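Local coordinates for peptidase S9 prolyl oligopeptidase catalytic domain-containing protein (Pyrococcus horikoshii, PDB 4HXF) that probably cleaves peptides as a serine protease of the acylaminoacyl peptidase kind, a self-compartmentalizing hexamer that joins a beta-propeller to an alpha/beta-hydrolase domain, at residues 430-433 and 434-437; 465-468 and 469-473; 492-495 and 496-499; 501-504 and 505-508; 550-553 and 554-558. All coordinates share one frame; numbering follows the deposited sequence.

Interaction 1 of 5, residues 430-433 and 434-437; sequences LERT and GLED
Arg432 O is gripped twice: Leu435 N donates to it at 3.0 Å, and water 1 donates from 2.8 Å while accepting from Asp437 N, so the water carries the link on into the first turn of helix 436-451. The Leu435 bond closes a type II beta turn from Arg432 to Leu435. Gly434 fits the third position of that turn, since its positive phi would jam a CB against Thr433 O. Its N-H is taken by the carboxylate of Asp437, OD1 accepting at 2.9 Å through the syn lone pair, while the other oxygen, OD2, bonds Tyr467 OH.

Arg432 clasps Glu436 side-on, through NE and NH2. NH2 donates to OE2 at 2.8 Å along a nearly straight 177° path, and NE gives its hydrogen to OE1 at 2.9 Å, each oxygen using its syn lone pair. Guanidinium and carboxylate planes are only 18° apart, and bends at chi2 and chi3 fold the arginine back over the turn to reach this position. Leu435 CD1 then sits over the centre of one guanidinium face, 3.5 Å from Arg432 CZ. The salt bridge along the edge and the methyl over the face together should fix the rotation of the group. A beta turn leading straight into a helix, with Leu435 at the N-cap position, is the motif here; it begins helix 436-451 of the alpha/beta-hydrolase domain.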
# COMPACT_ATOMS: atom_id res chain seq x y z
N LEU A 430 38.81 -34.34 -26.60
CA LEU A 430 39.67 -33.27 -25.97
C LEU A 430 40.74 -32.83 -27.04
O LEU A 430 41.37 -33.64 -27.75
CB LEU A 430 40.39 -33.82 -24.73
CG LEU A 430 39.47 -34.33 -23.57
CD1 LEU A 430 40.36 -34.62 -22.38
CD2 LEU A 430 38.33 -33.39 -23.24
N GLU A 431 40.80 -31.50 -27.20
CA GLU A 431 41.63 -30.81 -28.17
C GLU A 431 41.18 -31.05 -29.60
O GLU A 431 41.88 -30.68 -30.53
CB GLU A 431 43.18 -31.11 -28.04
CG GLU A 431 43.70 -30.83 -26.63
CD GLU A 431 45.21 -30.96 -26.58
OE1 GLU A 431 45.65 -31.99 -26.03
OE2 GLU A 431 45.96 -30.15 -27.20
N ARG A 432 40.00 -31.65 -29.79
CA ARG A 432 39.49 -32.01 -31.13
C ARG A 432 38.07 -31.58 -31.38
O ARG A 432 37.37 -32.14 -32.23
CB ARG A 432 39.61 -33.55 -31.38
CG ARG A 432 40.95 -34.16 -31.09
CD ARG A 432 41.90 -33.79 -32.10
NE ARG A 432 41.70 -34.52 -33.40
CZ ARG A 432 42.49 -34.18 -34.43
NH1 ARG A 432 43.44 -33.23 -34.26
NH2 ARG A 432 42.27 -34.65 -35.64
N THR A 433 37.62 -30.61 -30.63
CA THR A 433 36.23 -30.09 -30.86
C THR A 433 36.00 -29.58 -32.30
O THR A 433 36.81 -28.84 -32.80
CB THR A 433 35.94 -28.93 -29.94
OG1 THR A 433 36.88 -27.85 -30.10
CG2 THR A 433 35.89 -29.35 -28.44
N GLY A 434 34.96 -30.08 -32.94
CA GLY A 434 34.65 -29.65 -34.33
C GLY A 434 35.33 -30.52 -35.37
O GLY A 434 35.11 -30.37 -36.57
N LEU A 435 36.16 -31.48 -34.94
CA LEU A 435 36.91 -32.31 -35.87
C LEU A 435 36.21 -33.64 -36.04
O LEU A 435 35.19 -33.68 -36.71
CB LEU A 435 38.41 -32.42 -35.43
CG LEU A 435 39.16 -31.08 -35.25
CD1 LEU A 435 40.61 -31.28 -34.86
CD2 LEU A 435 39.00 -30.24 -36.55
N GLU A 436 36.68 -34.70 -35.42
CA GLU A 436 36.01 -36.02 -35.62
C GLU A 436 34.56 -36.01 -35.11
O GLU A 436 33.69 -36.67 -35.70
CB GLU A 436 36.79 -37.14 -34.96
CG GLU A 436 38.12 -37.50 -35.58
CD GLU A 436 39.22 -36.50 -35.22
OE1 GLU A 436 39.24 -35.79 -34.17
OE2 GLU A 436 40.15 -36.40 -36.02
N ASP A 437 34.24 -35.32 -34.02
CA ASP A 437 32.86 -35.31 -33.53
C ASP A 437 31.87 -34.75 -34.53
O ASP A 437 30.77 -35.26 -34.71
CB ASP A 437 32.68 -34.75 -32.12
CG ASP A 437 33.00 -33.22 -31.96
OD1 ASP A 437 33.61 -32.61 -32.85
OD2 ASP A 437 32.66 -32.68 -30.88
O HOH W 1 36.17 -34.70 -32.00

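Interaction 2 of 5, residues 465-468 and 469-473; sequences ISYG and GYMTN. With Y3A (N-[(benzyloxy)carbonyl]glycyl-N-[(2S,3R)-4-chloro-3-hydroxy-1-phenylbutan-2-yl]glycinamide), chain B.
The nucleophile elbow of the alpha/beta-hydrolase fold, a tight strand-to-helix turn with the GxSxG pattern, joins strand 460-465 to helix 467-478, and Ser466 sits on it with a positive phi of 66°. Its OG is covalently bound to C4 of the chloromethyl ketone inhibitor at 1.5 Å, as expected of the nucleophile in a serine protease. Tyr467 N donates to inhibitor O4 at 3.1 Å, as an oxyanion-hole N-H would; Gly387 N also bonds the inhibitor. Behind the serine, Ser466 O takes the amide of Tyr470 at 3.0 Å, with a weak second bond from Gly469 N. Gly468 has little space for a side chain, since a CB would crowd Ile465 N.

Tyr467 and Tyr470 point the same way, side by side, both with CG trans to the backbone N. Their planes meet obliquely at 32°, and Tyr470 CD2 comes over a face of the Tyr467 ring, 3.5 Å from CE1. Leu525 O bonds the Tyr470 hydroxyl. Met471, bent at chi2 and chi3, brings its CE to 3.7 Å from Tyr467 CE2. One turn on, Gly468 O accepts Thr472 N and, from the opposite face of its carbonyl plane, Thr472 OG1 at 2.9 Å.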
# COMPACT_ATOMS: atom_id res chain seq x y z
N ILE A 465 21.94 -26.55 -28.01
CA ILE A 465 22.24 -25.66 -26.90
C ILE A 465 23.62 -25.97 -26.33
O ILE A 465 24.04 -27.15 -26.24
CB ILE A 465 21.21 -25.86 -25.76
CG1 ILE A 465 19.76 -25.69 -26.26
CG2 ILE A 465 21.46 -24.98 -24.54
CD1 ILE A 465 18.68 -26.26 -25.33
N SER A 466 24.36 -24.94 -25.91
CA SER A 466 25.68 -25.09 -25.25
C SER A 466 26.67 -25.66 -26.22
O SER A 466 26.89 -25.05 -27.27
CB SER A 466 25.51 -25.91 -23.95
OG SER A 466 26.71 -25.72 -23.23
N TYR A 467 27.27 -26.83 -25.95
CA TYR A 467 28.17 -27.44 -26.93
C TYR A 467 27.40 -27.70 -28.26
O TYR A 467 28.00 -27.70 -29.36
CB TYR A 467 28.85 -28.70 -26.34
CG TYR A 467 29.94 -29.21 -27.26
CD1 TYR A 467 31.16 -28.51 -27.34
CD2 TYR A 467 29.76 -30.26 -28.12
CE1 TYR A 467 32.18 -28.93 -28.18
CE2 TYR A 467 30.74 -30.71 -28.96
CZ TYR A 467 31.97 -30.04 -29.04
OH TYR A 467 33.00 -30.42 -29.91
N GLY A 468 26.05 -27.91 -28.16
CA GLY A 468 25.24 -28.15 -29.31
C GLY A 468 25.07 -26.85 -30.13
O GLY A 468 24.86 -26.90 -31.34
N GLY A 469 25.11 -25.74 -29.42
CA GLY A 469 25.10 -24.38 -30.04
C GLY A 469 26.42 -24.09 -30.73
O GLY A 469 26.48 -23.66 -31.91
N TYR A 470 27.56 -24.38 -30.07
CA TYR A 470 28.86 -24.38 -30.72
C TYR A 470 28.75 -25.16 -32.02
O TYR A 470 29.28 -24.81 -33.07
CB TYR A 470 29.90 -25.08 -29.77
CG TYR A 470 31.18 -25.45 -30.51
CD1 TYR A 470 32.07 -24.52 -30.87
CD2 TYR A 470 31.46 -26.75 -30.82
CE1 TYR A 470 33.22 -24.87 -31.54
CE2 TYR A 470 32.59 -27.16 -31.45
CZ TYR A 470 33.53 -26.17 -31.80
OH TYR A 470 34.70 -26.54 -32.52
N MET A 471 28.26 -26.41 -31.92
CA MET A 471 28.30 -27.26 -33.11
C MET A 471 27.34 -26.85 -34.24
O MET A 471 27.68 -27.01 -35.39
CB MET A 471 27.93 -28.67 -32.78
CG MET A 471 28.18 -29.71 -33.88
SD MET A 471 29.94 -29.95 -34.17
CE MET A 471 30.53 -30.56 -32.63
N THR A 472 26.25 -26.20 -33.91
CA THR A 472 25.39 -25.56 -34.88
C THR A 472 26.14 -24.42 -35.57
O THR A 472 26.14 -24.29 -36.78
CB THR A 472 24.10 -24.99 -34.20
OG1 THR A 472 23.32 -26.11 -33.70
CG2 THR A 472 23.20 -24.23 -35.17
N ASN A 473 26.75 -23.56 -34.75
CA ASN A 473 27.62 -22.48 -35.31
C ASN A 473 28.66 -23.02 -36.28
O ASN A 473 28.90 -22.58 -37.42
CB ASN A 473 28.36 -21.70 -34.20
CG ASN A 473 27.48 -20.97 -33.24
OD1 ASN A 473 26.29 -20.70 -33.50
ND2 ASN A 473 28.08 -20.58 -32.07
N3 Y3A B . 29.13 -29.31 -17.99
CA3 Y3A B . 29.85 -28.89 -19.20
C3 Y3A B . 29.14 -27.61 -19.67
O3 Y3A B . 28.44 -26.87 -19.01
C4 Y3A B . 27.02 -26.73 -22.18
O4 Y3A B . 27.16 -27.83 -23.00
CA4 Y3A B . 28.41 -26.28 -21.76
N4 Y3A B . 29.08 -27.49 -21.21
CB4 Y3A B . 29.39 -25.93 -22.92
CG4 Y3A B . 30.74 -25.51 -22.46
CD1 Y3A B . 31.02 -24.37 -21.70
CD2 Y3A B . 31.84 -26.26 -22.87
CE1 Y3A B . 32.30 -24.00 -21.31
CE2 Y3A B . 33.13 -25.91 -22.49
CZ4 Y3A B . 33.35 -24.82 -21.70
C15 Y3A B . 25.91 -26.65 -21.06

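Interaction 3 of 5, residues 492-495 and 496-499; sequences SYWL and TSYA. With Y3A (N-[(benzyloxy)carbonyl]glycyl-N-[(2S,3R)-4-chloro-3-hydroxy-1-phenylbutan-2-yl]glycinamide), chain B.
Tyr498 N donates to Trp494 O at 2.9 Å in an almost straight bond, 175° at the hydrogen, and Ala499 N follows to Leu495 O at 3.1 Å. The first link of this series, Ser497 N to Tyr493 O, is weak at 3.3 Å, where Tyr493 holds the N-cap position of helix 494-500. The side-chain hydroxyls have their hydrogen-bond partners outside the two segments: Ser497 OG bonds Asp508, and Tyr493 OH meets Tyr493 of the second subunit.

The Tyr493 ring crosses Thr496 at about a right angle, its CD2 3.9 Å from the CG2 methyl. That methyl lies trans to the carbonyl carbon of Thr496, which leaves OG1 on the Tyr493 O side. Leu495 CD1 rests 4.2 Å from Tyr498 CD2, and Leu495 also packs on Phe529 of the second subunit.

Facing the inhibitor, Trp494 and Ser497 stand beside one another on the same side of the helix. The phenyl ring of the inhibitor comes to the indole edge, CE2 lying 3.9 Å from Trp494 CZ3, while its CE1 is 3.7 Å from Ser497 OG. The helix thus serves on one side as a wall of the pocket for the inhibitor's phenylalanine-like ring and on another as a subunit interface.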
# COMPACT_ATOMS: atom_id res chain seq x y z
N SER A 492 31.08 -19.49 -29.81
CA SER A 492 31.68 -19.00 -31.04
C SER A 492 33.20 -18.76 -30.95
O SER A 492 33.82 -18.80 -32.01
CB SER A 492 31.02 -17.75 -31.67
OG SER A 492 31.12 -16.61 -30.85
N TYR A 493 33.71 -18.48 -29.75
CA TYR A 493 35.12 -18.26 -29.58
C TYR A 493 35.67 -18.83 -28.33
O TYR A 493 35.35 -18.36 -27.21
CB TYR A 493 35.42 -16.73 -29.67
CG TYR A 493 36.86 -16.28 -29.67
CD1 TYR A 493 37.92 -17.19 -30.00
CD2 TYR A 493 37.24 -14.98 -29.48
CE1 TYR A 493 39.23 -16.80 -30.05
CE2 TYR A 493 38.54 -14.58 -29.53
CZ TYR A 493 39.57 -15.49 -29.79
OH TYR A 493 40.84 -15.08 -29.90
N TRP A 494 36.51 -19.88 -28.45
CA TRP A 494 37.02 -20.50 -27.26
C TRP A 494 37.85 -19.61 -26.35
O TRP A 494 37.88 -19.85 -25.10
CB TRP A 494 37.80 -21.79 -27.59
CG TRP A 494 36.90 -22.83 -28.18
CD1 TRP A 494 36.89 -23.30 -29.48
CD2 TRP A 494 35.90 -23.58 -27.46
NE1 TRP A 494 35.92 -24.29 -29.59
CE2 TRP A 494 35.26 -24.44 -28.42
CE3 TRP A 494 35.44 -23.56 -26.17
CZ2 TRP A 494 34.27 -25.34 -28.08
CZ3 TRP A 494 34.44 -24.47 -25.83
CH2 TRP A 494 33.85 -25.31 -26.78
N LEU A 495 38.57 -18.63 -26.85
CA LEU A 495 39.45 -17.91 -25.97
C LEU A 495 38.65 -17.11 -24.95
O LEU A 495 39.00 -17.07 -23.76
CB LEU A 495 40.38 -16.92 -26.70
CG LEU A 495 41.48 -16.33 -25.84
CD1 LEU A 495 42.45 -17.35 -25.25
CD2 LEU A 495 42.35 -15.33 -26.56
N THR A 496 37.51 -16.51 -25.35
CA THR A 496 36.66 -15.84 -24.37
C THR A 496 35.94 -16.78 -23.44
O THR A 496 35.54 -16.43 -22.33
CB THR A 496 35.71 -14.81 -25.02
OG1 THR A 496 34.79 -15.51 -25.84
CG2 THR A 496 36.56 -13.79 -25.82
N SER A 497 35.63 -18.02 -23.90
CA SER A 497 35.14 -19.01 -22.99
C SER A 497 36.15 -19.25 -21.87
O SER A 497 35.84 -19.24 -20.68
CB SER A 497 34.83 -20.30 -23.76
OG SER A 497 34.47 -21.39 -22.84
N TYR A 498 37.40 -19.52 -22.23
CA TYR A 498 38.48 -19.66 -21.23
C TYR A 498 38.49 -18.59 -20.16
O TYR A 498 38.54 -18.80 -18.98
CB TYR A 498 39.85 -19.81 -21.92
CG TYR A 498 41.04 -19.52 -21.02
CD1 TYR A 498 41.35 -20.34 -19.92
CD2 TYR A 498 41.80 -18.43 -21.22
CE1 TYR A 498 42.38 -20.04 -19.12
CE2 TYR A 498 42.87 -18.14 -20.41
CZ TYR A 498 43.14 -18.89 -19.35
OH TYR A 498 44.20 -18.55 -18.54
N ALA A 499 38.53 -17.31 -20.66
CA ALA A 499 38.80 -16.19 -19.80
C ALA A 499 37.57 -15.53 -19.13
O ALA A 499 37.77 -14.90 -18.11
CB ALA A 499 39.62 -15.10 -20.56
N3 Y3A B . 29.13 -29.31 -17.99
CA3 Y3A B . 29.85 -28.89 -19.20
C3 Y3A B . 29.14 -27.61 -19.67
O3 Y3A B . 28.44 -26.87 -19.01
C4 Y3A B . 27.02 -26.73 -22.18
O4 Y3A B . 27.16 -27.83 -23.00
CA4 Y3A B . 28.41 -26.28 -21.76
N4 Y3A B . 29.08 -27.49 -21.21
CB4 Y3A B . 29.39 -25.93 -22.92
CG4 Y3A B . 30.74 -25.51 -22.46
CD1 Y3A B . 31.02 -24.37 -21.70
CD2 Y3A B . 31.84 -26.26 -22.87
CE1 Y3A B . 32.30 -24.00 -21.31
CE2 Y3A B . 33.13 -25.91 -22.49
CZ4 Y3A B . 33.35 -24.82 -21.70
C15 Y3A B . 25.91 -26.65 -21.06

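Interaction 4 of 5, residues 501-504 and 505-508; sequences SDIG and LWFD. With Y3A (N-[(benzyloxy)carbonyl]glycyl-N-[(2S,3R)-4-chloro-3-hydroxy-1-phenylbutan-2-yl]glycinamide), chain B.
The indole of Trp506 lies with one face against the backbone of Ile503, whose carbonyl O stands 3.5 Å above the ring plane, toward the rim. Further along, the six-membered ring meets the isoleucine side chain, CZ2 approaching Ile503 CB at 3.5 Å and CG2 just as closely. At the ring edge, water 3 sits in the plane, accepting from Trp506 NE1 at 2.9 Å and donating to Asp502 O. A chi1 of 52° sets CG between the backbone N and the carbonyl carbon, which folds the indole back over the preceding turn.

The Phe507 ring offers its edge to the inhibitor, with CD2 3.5 Å from the phenyl carbon CE2. Ile503 runs alongside this residue, its CD1 reaching Phe507 CD2 at 3.7 Å. Beyond the rings, Phe507 N donates to Ile503 O at 2.9 Å, and Asp508 N to Gly504 O at 3.1 Å. Gly504 is tightly enclosed, since a CB there would clash with Ser501 OG. Water 2 accepts from Leu505 N and lies close to Asp502 O.

Asp502 forms a salt bridge with Arg548 and touches strand 140-141. On helix 504-511 itself, Leu505 packs on Tyr498 of helix 494-500, and Asp508 touches both Trp494 and Tyr498 of that same helix.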
# COMPACT_ATOMS: atom_id res chain seq x y z
N SER A 501 34.10 -17.25 -18.90
CA SER A 501 33.09 -18.13 -18.32
C SER A 501 33.42 -18.61 -16.94
O SER A 501 34.52 -18.52 -16.46
CB SER A 501 32.81 -19.31 -19.19
OG SER A 501 33.89 -20.24 -19.13
N ASP A 502 32.40 -19.10 -16.28
CA ASP A 502 32.58 -19.58 -14.92
C ASP A 502 33.62 -20.68 -14.76
O ASP A 502 34.35 -20.68 -13.75
CB ASP A 502 31.24 -19.94 -14.32
CG ASP A 502 30.48 -21.05 -15.03
OD1 ASP A 502 30.87 -21.56 -16.05
OD2 ASP A 502 29.42 -21.34 -14.50
N ILE A 503 33.59 -21.65 -15.68
CA ILE A 503 34.48 -22.81 -15.58
C ILE A 503 35.65 -22.78 -16.53
O ILE A 503 36.47 -23.70 -16.58
CB ILE A 503 33.65 -24.09 -15.78
CG1 ILE A 503 33.15 -24.26 -17.18
CG2 ILE A 503 32.58 -24.24 -14.66
CD1 ILE A 503 32.49 -25.63 -17.52
N GLY A 504 35.78 -21.71 -17.31
CA GLY A 504 36.73 -21.74 -18.35
C GLY A 504 38.16 -21.86 -18.01
O GLY A 504 38.90 -22.45 -18.76
N LEU A 505 38.57 -21.34 -16.85
CA LEU A 505 40.00 -21.28 -16.54
C LEU A 505 40.59 -22.72 -16.49
O LEU A 505 41.77 -22.88 -16.87
CB LEU A 505 40.31 -20.54 -15.24
CG LEU A 505 40.19 -19.03 -15.21
CD1 LEU A 505 40.50 -18.54 -13.78
CD2 LEU A 505 41.07 -18.44 -16.34
N TRP A 506 39.77 -23.67 -16.05
CA TRP A 506 40.24 -25.06 -16.01
C TRP A 506 39.61 -25.90 -17.07
O TRP A 506 40.34 -26.69 -17.68
CB TRP A 506 40.02 -25.59 -14.59
CG TRP A 506 38.64 -25.40 -14.09
CD1 TRP A 506 38.14 -24.34 -13.38
CD2 TRP A 506 37.58 -26.32 -14.22
NE1 TRP A 506 36.81 -24.55 -13.10
CE2 TRP A 506 36.42 -25.69 -13.55
CE3 TRP A 506 37.44 -27.60 -14.81
CZ2 TRP A 506 35.24 -26.29 -13.51
CZ3 TRP A 506 36.21 -28.19 -14.76
CH2 TRP A 506 35.13 -27.53 -14.14
N PHE A 507 38.34 -25.74 -17.39
CA PHE A 507 37.73 -26.64 -18.32
C PHE A 507 38.17 -26.41 -19.77
O PHE A 507 38.40 -27.40 -20.47
CB PHE A 507 36.23 -26.63 -18.24
CG PHE A 507 35.55 -27.85 -18.87
CD1 PHE A 507 35.97 -29.17 -18.52
CD2 PHE A 507 34.59 -27.69 -19.80
CE1 PHE A 507 35.36 -30.26 -19.13
CE2 PHE A 507 33.94 -28.78 -20.39
CZ PHE A 507 34.34 -30.07 -20.06
N ASP A 508 38.32 -25.18 -20.22
CA ASP A 508 38.79 -24.96 -21.57
C ASP A 508 40.21 -25.49 -21.75
O ASP A 508 40.57 -25.95 -22.84
CB ASP A 508 38.76 -23.45 -21.98
CG ASP A 508 37.40 -22.95 -22.39
OD1 ASP A 508 36.50 -22.97 -21.62
OD2 ASP A 508 37.39 -22.46 -23.50
N3 Y3A B . 29.13 -29.31 -17.99
CA3 Y3A B . 29.85 -28.89 -19.20
C3 Y3A B . 29.14 -27.61 -19.67
O3 Y3A B . 28.44 -26.87 -19.01
C4 Y3A B . 27.02 -26.73 -22.18
O4 Y3A B . 27.16 -27.83 -23.00
CA4 Y3A B . 28.41 -26.28 -21.76
N4 Y3A B . 29.08 -27.49 -21.21
CB4 Y3A B . 29.39 -25.93 -22.92
CG4 Y3A B . 30.74 -25.51 -22.46
CD1 Y3A B . 31.02 -24.37 -21.70
CD2 Y3A B . 31.84 -26.26 -22.87
CE1 Y3A B . 32.30 -24.00 -21.31
CE2 Y3A B . 33.13 -25.91 -22.49
CZ4 Y3A B . 33.35 -24.82 -21.70
C15 Y3A B . 25.91 -26.65 -21.06
O HOH W 2 37.01 -19.80 -14.60
O HOH W 3 35.29 -22.47 -11.84

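Interaction 5 of 5, residues 550-553 and 554-558; sequences PLDQ and SLMFY
Backbone hydrogen bonds come first. Leu551 O receives Leu555 N at 2.9 Å in a nearly straight bond, 173° at the hydrogen, with a weak second donor in Ser554 N. Met556 N then bonds Asp552 O, also at 2.9 Å. These bonds belong to helix 552-563, which lies in a beta-alpha-beta unit between strands 538-543 and 568-573.

Side-chain packing between the turns is carried by Asp552 and Met556, which lie side by side and point the same way. The Met556 chain is extended at chi2 and bends at chi3 (-59°), which swings its terminal methyl back to the carboxylate: Met556 CE is 3.4 Å from Asp552 OD1, and Met556 CG is 3.3 Å from Asp552 O. Leu551 CG rests on Leu555 CB at 4.2 Å, a looser apolar touch. Leu551 and Leu555 also pack against Trp140 and Ala139 of the second subunit.

Polar ends find their partners outside the segments. Asp552 OD1 accepts from Thr496 OG1, Gln553 OE1 takes the amide of Tyr493, and Ser554 OG bonds His542 ND1.

The chemistry is therefore divided. Within the helix, backbone bonds do the holding and the methionine methyl only packs against the carboxylate, while Asp552 OD1 and Gln553 OE1 turn to Thr496 of helix 494-500 and to Tyr493 at its N-cap position. Thr496's hydrogen bond, with the methyl beside the same oxygen, probably limits the freedom of the Asp552 carboxylate.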
# COMPACT_ATOMS: atom_id res chain seq x y z
N PRO A 550 28.88 -17.20 -21.58
CA PRO A 550 28.40 -15.83 -21.49
C PRO A 550 27.97 -15.24 -22.83
O PRO A 550 28.17 -15.79 -23.89
CB PRO A 550 29.60 -15.06 -20.90
CG PRO A 550 30.42 -16.11 -20.18
CD PRO A 550 30.26 -17.34 -21.01
N LEU A 551 27.27 -14.11 -22.67
CA LEU A 551 26.60 -13.39 -23.81
C LEU A 551 27.45 -13.18 -25.04
O LEU A 551 26.95 -13.25 -26.15
CB LEU A 551 26.01 -12.12 -23.30
CG LEU A 551 25.21 -11.32 -24.40
CD1 LEU A 551 23.97 -12.08 -24.96
CD2 LEU A 551 24.82 -9.91 -23.80
N ASP A 552 28.73 -12.85 -24.84
CA ASP A 552 29.67 -12.59 -25.91
C ASP A 552 29.65 -13.73 -26.94
O ASP A 552 29.77 -13.52 -28.15
CB ASP A 552 31.10 -12.30 -25.43
CG ASP A 552 31.74 -13.49 -24.79
OD1 ASP A 552 32.85 -13.81 -25.21
OD2 ASP A 552 31.11 -14.09 -23.85
N GLN A 553 29.44 -14.93 -26.45
CA GLN A 553 29.50 -16.08 -27.35
C GLN A 553 28.45 -16.02 -28.45
O GLN A 553 28.70 -16.45 -29.57
CB GLN A 553 29.33 -17.41 -26.61
CG GLN A 553 30.45 -17.77 -25.62
CD GLN A 553 31.82 -17.81 -26.31
OE1 GLN A 553 31.86 -18.05 -27.54
NE2 GLN A 553 32.93 -17.55 -25.57
N SER A 554 27.28 -15.51 -28.15
CA SER A 554 26.22 -15.29 -29.16
C SER A 554 26.34 -13.92 -29.77
O SER A 554 26.23 -13.82 -31.01
CB SER A 554 24.78 -15.52 -28.69
OG SER A 554 24.56 -16.91 -28.34
N LEU A 555 26.54 -12.89 -28.95
CA LEU A 555 26.44 -11.52 -29.50
C LEU A 555 27.61 -11.19 -30.43
O LEU A 555 27.46 -10.51 -31.49
CB LEU A 555 26.25 -10.50 -28.39
CG LEU A 555 26.07 -9.03 -28.84
CD1 LEU A 555 24.90 -8.97 -29.85
CD2 LEU A 555 25.80 -8.08 -27.62
N MET A 556 28.81 -11.69 -30.13
CA MET A 556 29.95 -11.46 -31.02
C MET A 556 29.69 -12.09 -32.37
O MET A 556 29.99 -11.50 -33.37
CB MET A 556 31.31 -11.89 -30.42
CG MET A 556 31.75 -11.17 -29.22
SD MET A 556 33.46 -11.60 -28.75
CE MET A 556 33.37 -13.35 -28.52
N PHE A 557 29.22 -13.34 -32.38
CA PHE A 557 28.91 -14.08 -33.58
C PHE A 557 27.81 -13.34 -34.39
O PHE A 557 27.98 -13.12 -35.61
CB PHE A 557 28.58 -15.51 -33.29
CG PHE A 557 28.67 -16.46 -34.47
CD1 PHE A 557 29.75 -16.52 -35.38
CD2 PHE A 557 27.75 -17.49 -34.57
CE1 PHE A 557 29.75 -17.42 -36.41
CE2 PHE A 557 27.82 -18.44 -35.58
CZ PHE A 557 28.86 -18.46 -36.43
N TYR A 558 26.79 -12.90 -33.72
CA TYR A 558 25.74 -12.08 -34.30
C TYR A 558 26.29 -10.80 -34.96
O TYR A 558 26.06 -10.56 -36.19
CB TYR A 558 24.70 -11.71 -33.26
CG TYR A 558 23.62 -10.78 -33.82
CD1 TYR A 558 22.62 -11.26 -34.66
CD2 TYR A 558 23.68 -9.44 -33.62
CE1 TYR A 558 21.69 -10.40 -35.24
CE2 TYR A 558 22.81 -8.55 -34.21
CZ TYR A 558 21.79 -9.06 -35.02
OH TYR A 558 20.88 -8.24 -35.65

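Followed from the N terminus, the five contacts come strictly in series; each closes a local turn or the start of a helix, and none nests in or crosses another. Interaction 1 begins helix 436-451 and meets interaction 2 through Asp437 and Tyr467. Interaction 2, on the elbow, touches interaction 3 where Tyr470 packs on Trp494, and interaction 5 where Asn473 meets Phe557. Interactions 3 and 4 belong to successive helices bridged by Ser497 and Asp508, and with interaction 2 they touch the inhibitor and form part of its pocket. Interaction 5 joins interaction 3 through Thr496 and Asp552, tying it to the beta-alpha-beta unit of strands 538-543 and 568-573; interactions 3, 4 and 5 also touch the second subunit.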